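Local coordinates for probable molybdopterin-guanine dinucleotide biosynthesis protein A (PDB 2E8B), which probably transfers a GMP moiety from GTP to Mo-molybdopterin, forming the guanine dinucleotide form of the molybdenum cofactor, at residues Glu147-Glu150 and Glu151-Lys155; Glu173-Glu176 and Glu177-Tyr180. One frame throughout, in Å; residues are numbered along the deposited sequence.

Both contacts are local and lie on the surface of one MobA-like nucleotidyltransferase chain. Contact 1 runs along helix 146-154, which packs on helices 84-94 and 160-167. Contact 2 begins at the end of strand 170-173 and runs into the loop that follows it. They are in series along the chain and do not touch: their centres are 32 Å apart and their nearest atoms about 20 Å. Contact 1 is nearer the predicted GTP site. The side chain of Ile153 is about 9 Å from that of Asp77, and the side chain of Ile149 about 10 Å from that of Leu20. Contact 2 lies away from the predicted binding residues and packs instead on helix 112-120.

Contact 1: Glu147-Glu150 and Glu151-Lys155; sequences EKIE and ERIKK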
loop_
_atom_site.group_PDB
_atom_site.type_symbol
_atom_site.label_atom_id
_atom_site.label_comp_id
_atom_site.label_asym_id
_atom_site.label_seq_id
_atom_site.Cartn_x
_atom_site.Cartn_y
_atom_site.Cartn_z
ATOM N N GLU A 147 15.220 -4.457 -8.510
ATOM C CA GLU A 147 15.749 -5.124 -9.697
ATOM C C GLU A 147 14.849 -6.257 -10.188
ATOM O O GLU A 147 14.582 -6.379 -11.386
ATOM C CB GLU A 147 17.147 -5.680 -9.415
ATOM C CG GLU A 147 17.701 -6.538 -10.543
ATOM C CD GLU A 147 19.124 -7.002 -10.286
ATOM O OE1 GLU A 147 19.358 -7.682 -9.264
ATOM O OE2 GLU A 147 20.009 -6.687 -11.110
ATOM N N LYS A 148 14.390 -7.088 -9.256
ATOM C CA LYS A 148 13.528 -8.218 -9.588
ATOM C C LYS A 148 12.149 -7.782 -10.071
ATOM O O LYS A 148 11.608 -8.351 -11.017
ATOM C CB LYS A 148 13.371 -9.135 -8.372
ATOM C CG LYS A 148 14.602 -9.981 -8.066
ATOM C CD LYS A 148 14.460 -11.405 -8.603
ATOM C CE LYS A 148 14.246 -11.437 -10.108
ATOM N NZ LYS A 148 14.128 -12.835 -10.607
ATOM N N ILE A 149 11.579 -6.779 -9.414
ATOM C CA ILE A 149 10.263 -6.286 -9.800
ATOM C C ILE A 149 10.347 -5.715 -11.208
ATOM O O ILE A 149 9.492 -5.976 -12.054
ATOM C CB ILE A 149 9.777 -5.184 -8.834
ATOM C CG1 ILE A 149 9.585 -5.769 -7.434
ATOM C CG2 ILE A 149 8.479 -4.576 -9.347
ATOM C CD1 ILE A 149 9.100 -4.773 -6.410
ATOM N N GLU A 150 11.399 -4.947 -11.455
ATOM C CA GLU A 150 11.598 -4.334 -12.756
ATOM C C GLU A 150 11.758 -5.404 -13.831
ATOM O O GLU A 150 11.261 -5.260 -14.949
ATOM C CB GLU A 150 12.836 -3.444 -12.717
ATOM C CG GLU A 150 12.927 -2.495 -13.880
ATOM C CD GLU A 150 14.188 -1.673 -13.841
ATOM O OE1 GLU A 150 14.377 -0.909 -12.869
ATOM O OE2 GLU A 150 14.989 -1.798 -14.784
ATOM N N GLU A 151 12.455 -6.478 -13.480
ATOM C CA GLU A 151 12.689 -7.583 -14.398
ATOM C C GLU A 151 11.382 -8.259 -14.810
ATOM O O GLU A 151 11.138 -8.497 -15.994
ATOM C CB GLU A 151 13.612 -8.604 -13.734
ATOM C CG GLU A 151 13.966 -9.802 -14.588
ATOM C CD GLU A 151 14.921 -10.734 -13.872
ATOM O OE1 GLU A 151 15.988 -10.258 -13.431
ATOM O OE2 GLU A 151 14.610 -11.937 -13.746
ATOM N N ARG A 152 10.538 -8.571 -13.830
ATOM C CA ARG A 152 9.268 -9.226 -14.118
ATOM C C ARG A 152 8.315 -8.321 -14.905
ATOM O O ARG A 152 7.648 -8.778 -15.832
ATOM C CB ARG A 152 8.611 -9.692 -12.815
ATOM C CG ARG A 152 9.450 -10.696 -12.023
ATOM C CD ARG A 152 8.628 -11.360 -10.926
ATOM N NE ARG A 152 7.677 -12.324 -11.477
ATOM C CZ ARG A 152 7.994 -13.563 -11.831
ATOM N NH1 ARG A 152 9.241 -13.998 -11.687
ATOM N NH2 ARG A 152 7.072 -14.367 -12.335
ATOM N N ILE A 153 8.245 -7.043 -14.543
ATOM C CA ILE A 153 7.366 -6.124 -15.262
ATOM C C ILE A 153 7.857 -6.035 -16.706
ATOM O O ILE A 153 7.069 -6.078 -17.651
ATOM C CB ILE A 153 7.369 -4.714 -14.624
ATOM C CG1 ILE A 153 6.783 -4.788 -13.208
ATOM C CG2 ILE A 153 6.553 -3.749 -15.476
ATOM C CD1 ILE A 153 6.697 -3.457 -12.495
ATOM N N LYS A 154 9.170 -5.928 -16.867
ATOM C CA LYS A 154 9.775 -5.849 -18.191
ATOM C C LYS A 154 9.397 -7.086 -19.006
ATOM O O LYS A 154 9.137 -6.993 -20.209
ATOM C CB LYS A 154 11.301 -5.738 -18.056
ATOM C CG LYS A 154 12.049 -5.491 -19.362
ATOM C CD LYS A 154 12.197 -6.761 -20.182
ATOM C CE LYS A 154 13.109 -7.758 -19.486
ATOM N NZ LYS A 154 14.470 -7.192 -19.273
ATOM N N LYS A 155 9.352 -8.241 -18.349
ATOM C CA LYS A 155 9.003 -9.484 -19.030
ATOM C C LYS A 155 7.496 -9.654 -19.186
ATOM O O LYS A 155 7.028 -10.657 -19.727
ATOM C CB LYS A 155 9.595 -10.684 -18.290
ATOM C CG LYS A 155 11.117 -10.761 -18.377
ATOM C CD LYS A 155 11.652 -11.937 -17.582
ATOM C CE LYS A 155 13.168 -12.028 -17.663
ATOM N NZ LYS A 155 13.683 -13.173 -16.858
#
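Glu151 OE2 is shared by Lys148, three residues before it, and Lys155, four after it and just past the helix end. Lys148 NZ makes a weak salt-bridge bond to Glu151 OE2 at 3.3 Å, and Lys155 NZ a second weak one to Glu151 OE2 at 3.5 Å. The extended Glu151 chain carries its carboxylate out to where both lysine ends can reach it. Lys148 bends at chi2 (-99°) and chi3, and this lays its end beside Glu151, both pointing the same way. Lys148 NZ also forms a salt bridge with Asp166. Arg152 pairs with that same aspartate and with Asp157, so the two acids probably offset the nearby positive charges.

Backbone bonds tie the two segments together. Lys154 N reaches Glu150 O at 2.9 Å, and Ile153 N reaches Ile149 O at 3.0 Å with an N-H...O angle of 167°. On the inner side, Ile149 and Ile153 lie alongside each other, Ile149 CG2 meeting Ile153 CD1 at 3.8 Å. Ile149 also touches Leu92 and Leu163, while Ile153 touches Ile85 and Tyr89. The result is an amphipathic surface helix, with weak i/i+3 and i/i+4 salt bridges outside and an i/i+4 isoleucine pair packed on neighbouring helices.

Contact 2: Glu173-Glu176 and Glu177-Tyr180; sequences EIPE and ELRY
Pro175 O accepts a hydrogen bond from Leu178 N at 2.8 Å, with an N-H...O angle of 160°. The donor sits above the carbonyl plane. One residue on, Arg179 N makes a longer bond to Glu176 O at 3.3 Å, again from above the plane of its acceptor carbonyl. A water O accepts from Arg179 NH1 at 2.6 Å, at the guanidinium edge, and lies 2.7 Å from Ile174 O, to which it can donate.

Glu176 bends at chi2 (57°), which brings its carboxylate back to Arg179. Glu176 OE1 lies 3.5 Å from Arg179 NE but well out of the guanidinium plane, so this salt bridge rests on charge alone. Arg179 NH2 has a salt bridge of its own with Glu132.

Next to the turn, Ile174 CG2 makes apolar contact with Leu178 CB at 3.6 Å, the two side chains crossing at about a right angle. Pro175 CD and Leu178 CD1 are looser, at 4.4 Å. Pro175 rests on Tyr117 and Leu178 on Thr114, both of helix 112-120. Residues 175-178 form a type I beta turn overlapped by a second turn at 176-179; together they bend the chain roughly perpendicular after strand 170-173.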
loop_
_atom_site.group_PDB
_atom_site.type_symbol
_atom_site.label_atom_id
_atom_site.label_comp_id
_atom_site.label_asym_id
_atom_site.label_seq_id
_atom_site.Cartn_x
_atom_site.Cartn_y
_atom_site.Cartn_z
ATOM N N GLU A 173 0.224 -13.154 10.215
ATOM C CA GLU A 173 -1.143 -13.562 10.518
ATOM C C GLU A 173 -1.789 -12.468 11.352
ATOM O O GLU A 173 -1.366 -12.202 12.478
ATOM C CB GLU A 173 -1.150 -14.877 11.299
ATOM C CG GLU A 173 -2.543 -15.402 11.602
ATOM C CD GLU A 173 -2.517 -16.655 12.456
ATOM O OE1 GLU A 173 -1.926 -17.660 12.015
ATOM O OE2 GLU A 173 -3.085 -16.633 13.570
ATOM N N ILE A 174 -2.804 -11.823 10.790
ATOM C CA ILE A 174 -3.478 -10.741 11.491
ATOM C C ILE A 174 -4.345 -11.256 12.622
ATOM O O ILE A 174 -5.149 -12.170 12.434
ATOM C CB ILE A 174 -4.344 -9.909 10.519
ATOM C CG1 ILE A 174 -3.444 -9.260 9.463
ATOM C CG2 ILE A 174 -5.127 -8.849 11.281
ATOM C CD1 ILE A 174 -2.336 -8.386 10.042
ATOM N N PRO A 175 -4.174 -10.683 13.827
ATOM C CA PRO A 175 -4.960 -11.093 14.989
ATOM C C PRO A 175 -6.441 -10.985 14.672
ATOM O O PRO A 175 -6.871 -10.070 13.969
ATOM C CB PRO A 175 -4.529 -10.105 16.065
ATOM C CG PRO A 175 -3.093 -9.853 15.731
ATOM C CD PRO A 175 -3.135 -9.709 14.211
ATOM N N GLU A 176 -7.215 -11.928 15.196
ATOM C CA GLU A 176 -8.652 -11.972 14.970
ATOM C C GLU A 176 -9.362 -10.622 15.053
ATOM O O GLU A 176 -10.142 -10.273 14.163
ATOM C CB GLU A 176 -9.297 -12.954 15.956
ATOM C CG GLU A 176 -10.821 -12.914 16.010
ATOM C CD GLU A 176 -11.484 -13.156 14.667
ATOM O OE1 GLU A 176 -10.840 -13.728 13.766
ATOM O OE2 GLU A 176 -12.667 -12.786 14.519
ATOM N N GLU A 177 -9.084 -9.853 16.100
ATOM C CA GLU A 177 -9.756 -8.574 16.265
ATOM C C GLU A 177 -9.317 -7.452 15.332
ATOM O O GLU A 177 -9.853 -6.351 15.395
ATOM C CB GLU A 177 -9.677 -8.130 17.728
ATOM C CG GLU A 177 -10.477 -9.054 18.649
ATOM C CD GLU A 177 -10.810 -8.427 19.988
ATOM O OE1 GLU A 177 -11.221 -7.248 20.008
ATOM O OE2 GLU A 177 -10.679 -9.120 21.018
ATOM N N LEU A 178 -8.358 -7.736 14.455
ATOM C CA LEU A 178 -7.885 -6.735 13.505
ATOM C C LEU A 178 -8.149 -7.175 12.071
ATOM O O LEU A 178 -7.871 -6.440 11.129
ATOM C CB LEU A 178 -6.383 -6.481 13.680
ATOM C CG LEU A 178 -5.945 -5.723 14.935
ATOM C CD1 LEU A 178 -4.437 -5.531 14.909
ATOM C CD2 LEU A 178 -6.652 -4.378 14.996
ATOM N N ARG A 179 -8.695 -8.374 11.897
ATOM C CA ARG A 179 -8.946 -8.860 10.547
ATOM C C ARG A 179 -9.921 -7.990 9.764
ATOM O O ARG A 179 -9.761 -7.804 8.558
ATOM C CB ARG A 179 -9.436 -10.308 10.596
ATOM C CG ARG A 179 -8.318 -11.305 10.916
ATOM C CD ARG A 179 -8.857 -12.622 11.436
ATOM N NE ARG A 179 -9.741 -13.302 10.494
ATOM C CZ ARG A 179 -9.341 -14.187 9.587
ATOM N NH1 ARG A 179 -8.061 -14.515 9.483
ATOM N NH2 ARG A 179 -10.231 -14.762 8.789
ATOM N N TYR A 180 -10.916 -7.436 10.448
ATOM C CA TYR A 180 -11.900 -6.597 9.771
ATOM C C TYR A 180 -11.285 -5.310 9.221
ATOM O O TYR A 180 -11.845 -4.687 8.320
ATOM C CB TYR A 180 -13.052 -6.260 10.728
ATOM C CG TYR A 180 -12.759 -5.127 11.685
ATOM C CD1 TYR A 180 -12.030 -5.343 12.852
ATOM C CD2 TYR A 180 -13.203 -3.829 11.416
ATOM C CE1 TYR A 180 -11.746 -4.298 13.728
ATOM C CE2 TYR A 180 -12.927 -2.780 12.287
ATOM C CZ TYR A 180 -12.197 -3.021 13.441
ATOM O OH TYR A 180 -11.917 -1.994 14.310
HETATM O O HOH W 1 -5.765 -13.617 10.253
#